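Local coordinates for Alpha/beta hydrolase fold protein (Sphaerobacter thermophilus, PDB 3R0V) that has the alpha/beta hydrolase fold, is probably a hydrolase of unknown substrate, and binds D-malate in a pocket, at residues 31-36 against 149-154; 164-169 against 173-178. All blocks are in the same frame, centred on the assembly; numbering follows the deposited sequence. Where two conformers were deposited one is given.

Interaction 1 of 2, residues 31-36 against 149-154. With MLT (D-malate), chain F.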
ATOM      1  N   GLY A  31      -0.191  -3.041   0.209  1.00 11.06           N
ATOM      2  CA  GLY A  31       0.783  -2.780  -0.840  1.00 10.94           C
ATOM      3  C   GLY A  31       1.086  -3.978  -1.721  1.00 12.41           C
ATOM      4  O   GLY A  31       0.285  -4.902  -1.846  1.00 12.24           O
ATOM      5  N   ALA A  32       2.263  -3.958  -2.340  1.00 12.07           N
ATOM      6  CA  ALA A  32       2.640  -5.022  -3.257  1.00 11.57           C
ATOM      7  C   ALA A  32       2.619  -6.361  -2.528  1.00 11.85           C
ATOM      8  O   ALA A  32       3.062  -6.469  -1.387  1.00 12.57           O
ATOM      9  CB  ALA A  32       4.015  -4.739  -3.862  1.00 13.38           C
ATOM     10  N   LEU A  33       2.075  -7.369  -3.206  1.00 11.68           N
ATOM     11  CA  LEU A  33       2.047  -8.746  -2.712  1.00 12.52           C
ATOM     12  C   LEU A  33       1.192  -8.953  -1.477  1.00 15.16           C
ATOM     13  O   LEU A  33       1.248 -10.011  -0.856  1.00 18.42           O
ATOM     14  CB  LEU A  33       3.463  -9.280  -2.467  1.00 13.06           C
ATOM     15  CG  LEU A  33       4.363  -9.146  -3.695  1.00 12.55           C
ATOM     16  CD1 LEU A  33       5.802  -9.453  -3.314  1.00 15.56           C
ATOM     17  CD2 LEU A  33       3.901 -10.069  -4.821  1.00 17.00           C
ATOM     18  N   SER A  34       0.400  -7.949  -1.124  1.00 14.56           N
ATOM     19  CA  SER A  34      -0.473  -8.056   0.033  1.00 15.56           C
ATOM     20  C   SER A  34      -1.821  -8.644  -0.345  1.00 14.58           C
ATOM     21  O   SER A  34      -2.274  -8.524  -1.484  1.00 19.04           O
ATOM     22  CB  SER A  34      -0.721  -6.669   0.617  1.00 17.26           C
ATOM     23  OG  SER A  34      -1.599  -5.949  -0.233  1.00 20.20           O
ATOM     24  N   THR A  35      -2.474  -9.259   0.633  1.00 16.75           N
ATOM     25  CA  THR A  35      -3.904  -9.546   0.535  1.00 17.60           C
ATOM     26  C   THR A  35      -4.521  -8.983   1.799  1.00 18.60           C
ATOM     27  O   THR A  35      -3.832  -8.346   2.598  1.00 22.05           O
ATOM     28  CB  THR A  35      -4.193 -11.043   0.459  1.00 20.13           C
ATOM     29  OG1 THR A  35      -3.834 -11.663   1.701  1.00 23.04           O
ATOM     30  CG2 THR A  35      -3.425 -11.686  -0.698  1.00 22.09           C
ATOM     31  N   ARG A  36      -5.813  -9.217   2.001  1.00 16.13           N
ATOM     32  CA  ARG A  36      -6.484  -8.639   3.157  1.00 19.01           C
ATOM     33  C   ARG A  36      -5.943  -9.204   4.471  1.00 24.36           C
ATOM     34  O   ARG A  36      -5.978  -8.530   5.499  1.00 21.38           O
ATOM     35  CB  ARG A  36      -8.009  -8.793   3.046  1.00 19.22           C
ATOM     36  CG  ARG A  36      -8.585 -10.166   3.348  1.00 21.98           C
ATOM     37  CD  ARG A  36     -10.058 -10.176   2.951  1.00 21.09           C
ATOM     38  NE  ARG A  36     -10.828 -11.235   3.596  1.00 27.13           N
ATOM     39  CZ  ARG A  36     -11.140 -12.380   3.000  1.00 33.45           C
ATOM     40  NH1 ARG A  36     -11.836 -13.304   3.646  1.00 32.28           N
ATOM     41  NH2 ARG A  36     -10.754 -12.595   1.749  1.00 32.50           N
ATOM     42  N   ASP A 149      11.055 -16.057  -8.276  1.00 11.08           N
ATOM     43  CA  ASP A 149      12.094 -15.196  -8.825  1.00 10.64           C
ATOM     44  C   ASP A 149      11.544 -13.801  -9.129  1.00 11.02           C
ATOM     45  O   ASP A 149      12.271 -12.819  -9.000  1.00 11.09           O
ATOM     46  CB  ASP A 149      12.721 -15.816 -10.073  1.00 12.20           C
ATOM     47  CG  ASP A 149      13.518 -17.074  -9.768  1.00 13.84           C
ATOM     48  OD1 ASP A 149      13.734 -17.383  -8.582  1.00 15.72           O
ATOM     49  OD2 ASP A 149      13.945 -17.746 -10.734  1.00 15.78           O
ATOM     50  N   ALA A 150      10.273 -13.714  -9.522  1.00 10.30           N
ATOM     51  CA  ALA A 150       9.633 -12.411  -9.725  1.00 10.54           C
ATOM     52  C   ALA A 150       9.557 -11.615  -8.422  1.00 10.20           C
ATOM     53  O   ALA A 150       9.848 -10.424  -8.399  1.00 11.39           O
ATOM     54  CB  ALA A 150       8.242 -12.577 -10.330  1.00 11.22           C
ATOM     55  N   VAL A 151       9.193 -12.278  -7.331  1.00 10.59           N
ATOM     56  CA  VAL A 151       9.178 -11.614  -6.031  1.00 10.95           C
ATOM     57  C   VAL A 151      10.583 -11.160  -5.634  1.00 10.90           C
ATOM     58  O   VAL A 151      10.763 -10.031  -5.189  1.00 12.27           O
ATOM     59  CB  VAL A 151       8.604 -12.529  -4.932  1.00 12.29           C
ATOM     60  CG1 VAL A 151       8.673 -11.829  -3.572  1.00 12.84           C
ATOM     61  CG2 VAL A 151       7.159 -12.908  -5.263  1.00 11.96           C
ATOM     62  N   THR A 152      11.572 -12.037  -5.793  1.00 10.61           N
ATOM     63  CA  THR A 152      12.949 -11.691  -5.476  1.00 11.63           C
ATOM     64  C   THR A 152      13.422 -10.481  -6.285  1.00 11.04           C
ATOM     65  O   THR A 152      14.084  -9.588  -5.758  1.00 12.19           O
ATOM     66  CB  THR A 152      13.860 -12.885  -5.753  1.00 11.97           C
ATOM     67  OG1 THR A 152      13.458 -13.966  -4.907  1.00 14.31           O
ATOM     68  CG2 THR A 152      15.315 -12.532  -5.460  1.00 14.18           C
ATOM     69  N   TYR A 153      13.051 -10.454  -7.559  1.00 10.47           N
ATOM     70  CA  TYR A 153      13.431  -9.374  -8.457  1.00 10.59           C
ATOM     71  C   TYR A 153      12.765  -8.071  -8.027  1.00 10.95           C
ATOM     72  O   TYR A 153      13.418  -7.036  -7.940  1.00 11.64           O
ATOM     73  CB  TYR A 153      13.080  -9.735  -9.904  1.00 12.26           C
ATOM     74  CG  TYR A 153      13.527  -8.720 -10.928  1.00 11.42           C
ATOM     75  CD1 TYR A 153      14.871  -8.546 -11.228  1.00 13.12           C
ATOM     76  CD2 TYR A 153      12.592  -7.956 -11.615  1.00 12.62           C
ATOM     77  CE1 TYR A 153      15.277  -7.620 -12.183  1.00 12.89           C
ATOM     78  CE2 TYR A 153      12.985  -7.037 -12.573  1.00 13.93           C
ATOM     79  CZ  TYR A 153      14.323  -6.868 -12.841  1.00 13.41           C
ATOM     80  OH  TYR A 153      14.725  -5.957 -13.788  1.00 17.28           O
ATOM     81  N   PHE A 154      11.462  -8.126  -7.761  1.00 10.25           N
ATOM     82  CA  PHE A 154      10.766  -6.950  -7.241  1.00  9.71           C
ATOM     83  C   PHE A 154      11.457  -6.412  -5.978  1.00 11.12           C
ATOM     84  O   PHE A 154      11.736  -5.215  -5.864  1.00 11.74           O
ATOM     85  CB  PHE A 154       9.308  -7.285  -6.917  1.00 11.90           C
ATOM     86  CG  PHE A 154       8.664  -6.309  -5.961  1.00 10.87           C
ATOM     87  CD1 PHE A 154       8.315  -5.036  -6.374  1.00 13.00           C
ATOM     88  CD2 PHE A 154       8.435  -6.664  -4.646  1.00 14.07           C
ATOM     89  CE1 PHE A 154       7.733  -4.145  -5.487  1.00 12.67           C
ATOM     90  CE2 PHE A 154       7.861  -5.771  -3.758  1.00 16.07           C
ATOM     91  CZ  PHE A 154       7.514  -4.524  -4.180  1.00 13.18           C
TER
HETATM   92  C1  MLT F 264       5.649  -1.964  -1.739  1.00  9.81           C
HETATM   93  O1  MLT F 264       4.384  -2.070  -1.621  1.00 16.30           O
HETATM   94  O2  MLT F 264       6.174  -0.972  -2.244  1.00 25.71           O
HETATM   95  C2  MLT F 264       6.493  -3.093  -1.214  1.00 33.26           C
HETATM   96  O3  MLT F 264       5.706  -3.958  -0.421  1.00 41.83           O
HETATM   97  C3  MLT F 264       7.675  -2.557  -0.418  1.00 36.68           C
HETATM   98  C4  MLT F 264       8.290  -3.663   0.412  1.00 41.47           C
HETATM   99  O4  MLT F 264       7.730  -4.774   0.537  1.00 43.26           O
HETATM  100  O5  MLT F 264       9.380  -3.478   0.991  1.00 46.58           O

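Interaction 2 of 2, residues 164-169 against 173-178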
ATOM      1  N   ASP A 164      20.502 -10.389   1.375  1.00 17.27           N
ATOM      2  CA  ASP A 164      20.391 -11.173   2.602  1.00 17.52           C
ATOM      3  C   ASP A 164      18.986 -11.143   3.202  1.00 17.10           C
ATOM      4  O   ASP A 164      18.476 -12.171   3.627  1.00 18.59           O
ATOM      5  CB  ASP A 164      21.456 -10.772   3.638  1.00 21.68           C
ATOM      6  CG  ASP A 164      21.276  -9.364   4.160  1.00 31.82           C
ATOM      7  OD1 ASP A 164      21.275  -9.196   5.398  1.00 42.26           O
ATOM      8  OD2 ASP A 164      21.142  -8.424   3.349  1.00 28.54           O
ATOM      9  N   LEU A 165      18.351  -9.974   3.218  1.00 15.42           N
ATOM     10  CA  LEU A 165      17.004  -9.879   3.779  1.00 14.13           C
ATOM     11  C   LEU A 165      16.002 -10.596   2.890  1.00 16.26           C
ATOM     12  O   LEU A 165      15.079 -11.236   3.388  1.00 16.56           O
ATOM     13  CB  LEU A 165      16.594  -8.428   4.005  1.00 15.65           C
ATOM     14  CG  LEU A 165      17.444  -7.653   5.016  1.00 19.82           C
ATOM     15  CD1 LEU A 165      16.908  -6.231   5.145  1.00 21.97           C
ATOM     16  CD2 LEU A 165      17.481  -8.353   6.377  1.00 26.04           C
ATOM     17  N   VAL A 166      16.200 -10.518   1.574  1.00 14.33           N
ATOM     18  CA  VAL A 166      15.267 -11.159   0.662  1.00 15.70           C
ATOM     19  C   VAL A 166      15.372 -12.675   0.780  1.00 14.71           C
ATOM     20  O   VAL A 166      14.366 -13.382   0.792  1.00 15.82           O
ATOM     21  CB  VAL A 166      15.470 -10.697  -0.790  1.00 15.93           C
ATOM     22  CG1 VAL A 166      14.422 -11.329  -1.701  1.00 18.68           C
ATOM     23  CG2 VAL A 166      15.376  -9.184  -0.872  1.00 16.94           C
ATOM     24  N   ALA A 167      16.597 -13.176   0.900  1.00 14.47           N
ATOM     25  CA  ALA A 167      16.783 -14.608   1.060  1.00 14.73           C
ATOM     26  C   ALA A 167      16.114 -15.095   2.344  1.00 15.41           C
ATOM     27  O   ALA A 167      15.553 -16.186   2.381  1.00 19.66           O
ATOM     28  CB  ALA A 167      18.271 -14.962   1.033  1.00 14.53           C
ATOM     29  N   GLN A 168      16.174 -14.288   3.396  1.00 14.65           N
ATOM     30  CA  GLN A 168      15.508 -14.623   4.650  0.52 19.82           C
ATOM     31  C   GLN A 168      13.986 -14.671   4.483  1.00 19.09           C
ATOM     32  O   GLN A 168      13.329 -15.570   5.006  1.00 21.00           O
ATOM     33  CB  GLN A 168      15.890 -13.626   5.744  0.52 21.78           C
ATOM     34  CG  GLN A 168      15.339 -13.985   7.108  0.52 22.84           C
ATOM     35  CD  GLN A 168      15.786 -15.355   7.564  0.52 19.56           C
ATOM     36  OE1 GLN A 168      16.933 -15.749   7.353  0.52 29.32           O
ATOM     37  NE2 GLN A 168      14.878 -16.097   8.190  0.52 23.00           N
HETATM   38  N   MSE A 169      13.427 -13.708   3.749  1.00 17.10           N
HETATM   39  CA  MSE A 169      11.982 -13.724   3.467  1.00 17.45           C
HETATM   40  C   MSE A 169      11.555 -15.023   2.788  1.00 19.07           C
HETATM   41  O   MSE A 169      10.461 -15.537   3.033  1.00 20.47           O
HETATM   42  CB  MSE A 169      11.577 -12.559   2.567  1.00 23.11           C
HETATM   43  CG  MSE A 169      12.019 -11.189   3.015  1.00 31.60           C
HETATM   44 SE   MSE A 169      11.327  -9.862   1.773  0.49 29.67          SE
HETATM   45  CE  MSE A 169       9.467  -9.973   2.334  1.00 47.16           C
ATOM     46  N   PRO A 173       7.170 -18.112   6.419  1.00 23.67           N
ATOM     47  CA  PRO A 173       5.830 -18.570   6.038  1.00 22.07           C
ATOM     48  C   PRO A 173       5.109 -17.625   5.072  1.00 19.72           C
ATOM     49  O   PRO A 173       4.205 -18.077   4.378  1.00 23.77           O
ATOM     50  CB  PRO A 173       5.090 -18.624   7.380  1.00 26.43           C
ATOM     51  CG  PRO A 173       6.171 -18.864   8.391  1.00 28.26           C
ATOM     52  CD  PRO A 173       7.347 -18.075   7.884  1.00 28.17           C
HETATM   53  N   MSE A 174       5.505 -16.355   5.024  1.00 23.23           N
HETATM   54  CA  MSE A 174       4.895 -15.367   4.126  1.00 23.71           C
HETATM   55  C   MSE A 174       5.119 -15.650   2.636  1.00 19.63           C
HETATM   56  O   MSE A 174       4.348 -15.196   1.779  1.00 19.59           O
HETATM   57  CB  MSE A 174       5.466 -13.977   4.433  1.00 31.50           C
HETATM   58  CG  MSE A 174       7.007 -13.931   4.413  1.00 36.23           C
HETATM   59 SE   MSE A 174       7.793 -12.140   4.339  0.35 30.09          SE
HETATM   60  CE  MSE A 174       6.223 -11.120   4.856  1.00 34.40           C
ATOM     61  N   TRP A 175       6.184 -16.381   2.321  1.00 17.76           N
ATOM     62  CA  TRP A 175       6.653 -16.441   0.942  1.00 16.46           C
ATOM     63  C   TRP A 175       5.668 -17.087  -0.045  1.00 17.39           C
ATOM     64  O   TRP A 175       5.422 -16.522  -1.107  1.00 15.01           O
ATOM     65  CB  TRP A 175       8.040 -17.081   0.862  1.00 17.62           C
ATOM     66  CG  TRP A 175       8.711 -16.905  -0.474  1.00 17.65           C
ATOM     67  CD1 TRP A 175       8.752 -17.806  -1.495  1.00 20.22           C
ATOM     68  CD2 TRP A 175       9.447 -15.758  -0.918  1.00 14.97           C
ATOM     69  NE1 TRP A 175       9.477 -17.300  -2.545  1.00 17.65           N
ATOM     70  CE2 TRP A 175       9.912 -16.041  -2.220  1.00 15.41           C
ATOM     71  CE3 TRP A 175       9.772 -14.527  -0.339  1.00 16.52           C
ATOM     72  CZ2 TRP A 175      10.676 -15.136  -2.959  1.00 15.80           C
ATOM     73  CZ3 TRP A 175      10.537 -13.619  -1.081  1.00 15.13           C
ATOM     74  CH2 TRP A 175      10.990 -13.944  -2.375  1.00 16.31           C
ATOM     75  N   PRO A 176       5.098 -18.263   0.288  1.00 16.33           N
ATOM     76  CA  PRO A 176       4.151 -18.841  -0.678  1.00 16.58           C
ATOM     77  C   PRO A 176       2.969 -17.917  -1.006  1.00 15.01           C
ATOM     78  O   PRO A 176       2.545 -17.877  -2.167  1.00 15.06           O
ATOM     79  CB  PRO A 176       3.663 -20.114   0.024  1.00 21.04           C
ATOM     80  CG  PRO A 176       4.771 -20.476   0.959  1.00 22.94           C
ATOM     81  CD  PRO A 176       5.352 -19.166   1.428  1.00 19.39           C
ATOM     82  N   GLY A 177       2.471 -17.173  -0.020  1.00 14.65           N
ATOM     83  CA  GLY A 177       1.385 -16.237  -0.258  1.00 16.17           C
ATOM     84  C   GLY A 177       1.786 -15.143  -1.232  1.00 14.26           C
ATOM     85  O   GLY A 177       0.986 -14.701  -2.052  1.00 15.88           O
HETATM   86  N   MSE A 178       3.037 -14.702  -1.142  1.00 14.64           N
HETATM   87  CA  MSE A 178       3.539 -13.682  -2.047  1.00 16.54           C
HETATM   88  C   MSE A 178       3.672 -14.237  -3.459  1.00 12.70           C
HETATM   89  O   MSE A 178       3.269 -13.595  -4.439  1.00 15.03           O
HETATM   90  CB  MSE A 178       4.890 -13.164  -1.559  1.00 15.70           C
HETATM   91  CG  MSE A 178       4.811 -12.384  -0.269  1.00 11.84           C
HETATM   92 SE   MSE A 178       6.600 -11.854   0.325  0.72 28.72          SE
HETATM   93  CE  MSE A 178       6.077 -10.328   1.404  1.00 36.19           C
TER

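Interaction 1 of 2, residues 31-36 against 149-154
L33 and A32 meet V151 and F154 where the loop after strand 25-29 of the alpha/beta hydrolase fold packs against helix 147-158, beside the pocket that holds D-malate. In this fold the loop commonly carries oxyanion-hole backbone, and the setting agrees: A32 N gives a nearly straight hydrogen bond (N-H...acceptor angle 166°) to malate O1, 2.9 Å away, while S96 N binds the same ligand.

L33 has the largest share of the contact. CG stands anti to the carbonyl carbon (chi1 -54°), and the extended branch carries CD1 to the helix, 3.7 Å from CG1 of V151. The same methyl lies 4.1 Å from CD2 of F154, so that one branch end serves two residues a helical turn apart. L185 and M178 also touch this leucine.

F154 extends from the helix toward the loop with CG anti to its backbone N, and the far end of its ring packs alongside both the A32 methyl and the malate, touching each. CZ lies 3.5 Å from A32 CB, which approaches the ring obliquely; the same CZ is 3.4 Å from malate C2, which sits at the ring edge. Replacing F154 by the small side chain of an alanine is likely to open a gap beside the A32 methyl and malate C2, both of which lose the CZ contact, leaving L33 CD1 with V151 as its remaining partner on helix segment 149-154.

The loop makes a type II beta turn from G31 to S34. A beta carbon on G31 would probably collide with malate O1. The carbonyl oxygen of G31 accepts from both the backbone and the side chain of S34, with S34 OG 2.7 Å from G31 O and tilted 21° from the carbonyl plane.

Interaction 2 of 2, residues 164-169 against 173-178
M169 touches M174, W175 and M178 between two consecutive helices, 163-170 and 175-180, joined by a short link; both belong to the helical region between strands 111-117 and 209-213 of the alpha/beta hydrolase fold. The three methionines are selenomethionines, and no hydrogen bond joins the two segments.

Contacts among the methionine ends come first. The M169 chain bends at chi3 (72°), bringing its CE to 3.4 Å from SE of M174, whose side chain it crosses at a slant. The same methyl meets CE of M178 at 3.5 Å, the two chains running at about a right angle. M155 of helix 147-158 touches both M169 and M178.

The second group involves the W175 indole, which packs against M169 and V166, with CG anti to its own backbone N (chi1 -167°). M169 CB lies 3.9 Å from CZ3, and V166 adds a looser apolar contact, its CG1 lying 4.4 Å from CH2. Backbone also meets the indole: the carbonyl oxygen of M169 approaches obliquely, 3.6 Å from W175 CE3.

Overall arrangement
Interactions 1 and 2 follow one another along the chain, with segment 164-169 coming soon after 149-154, and their centres lie 10 Å apart on the same side of the molecule. They touch directly: V151 CG1 packs 3.4 Å from W175 CH2, and L33 CD2 lies 3.6 Å from the M178 backbone oxygen. Helices 147-158 and 175-180 thus both pack on the loop after strand 25-29 through L33, and helix 163-170 joins them through M169 and V166 on W175 and M169 on M155. Interaction 1 borders the malate directly, whereas in interaction 2 the nearest atoms of the M169 side chain and the malate are about 6 Å apart, consistent with a helical lid over the pocket.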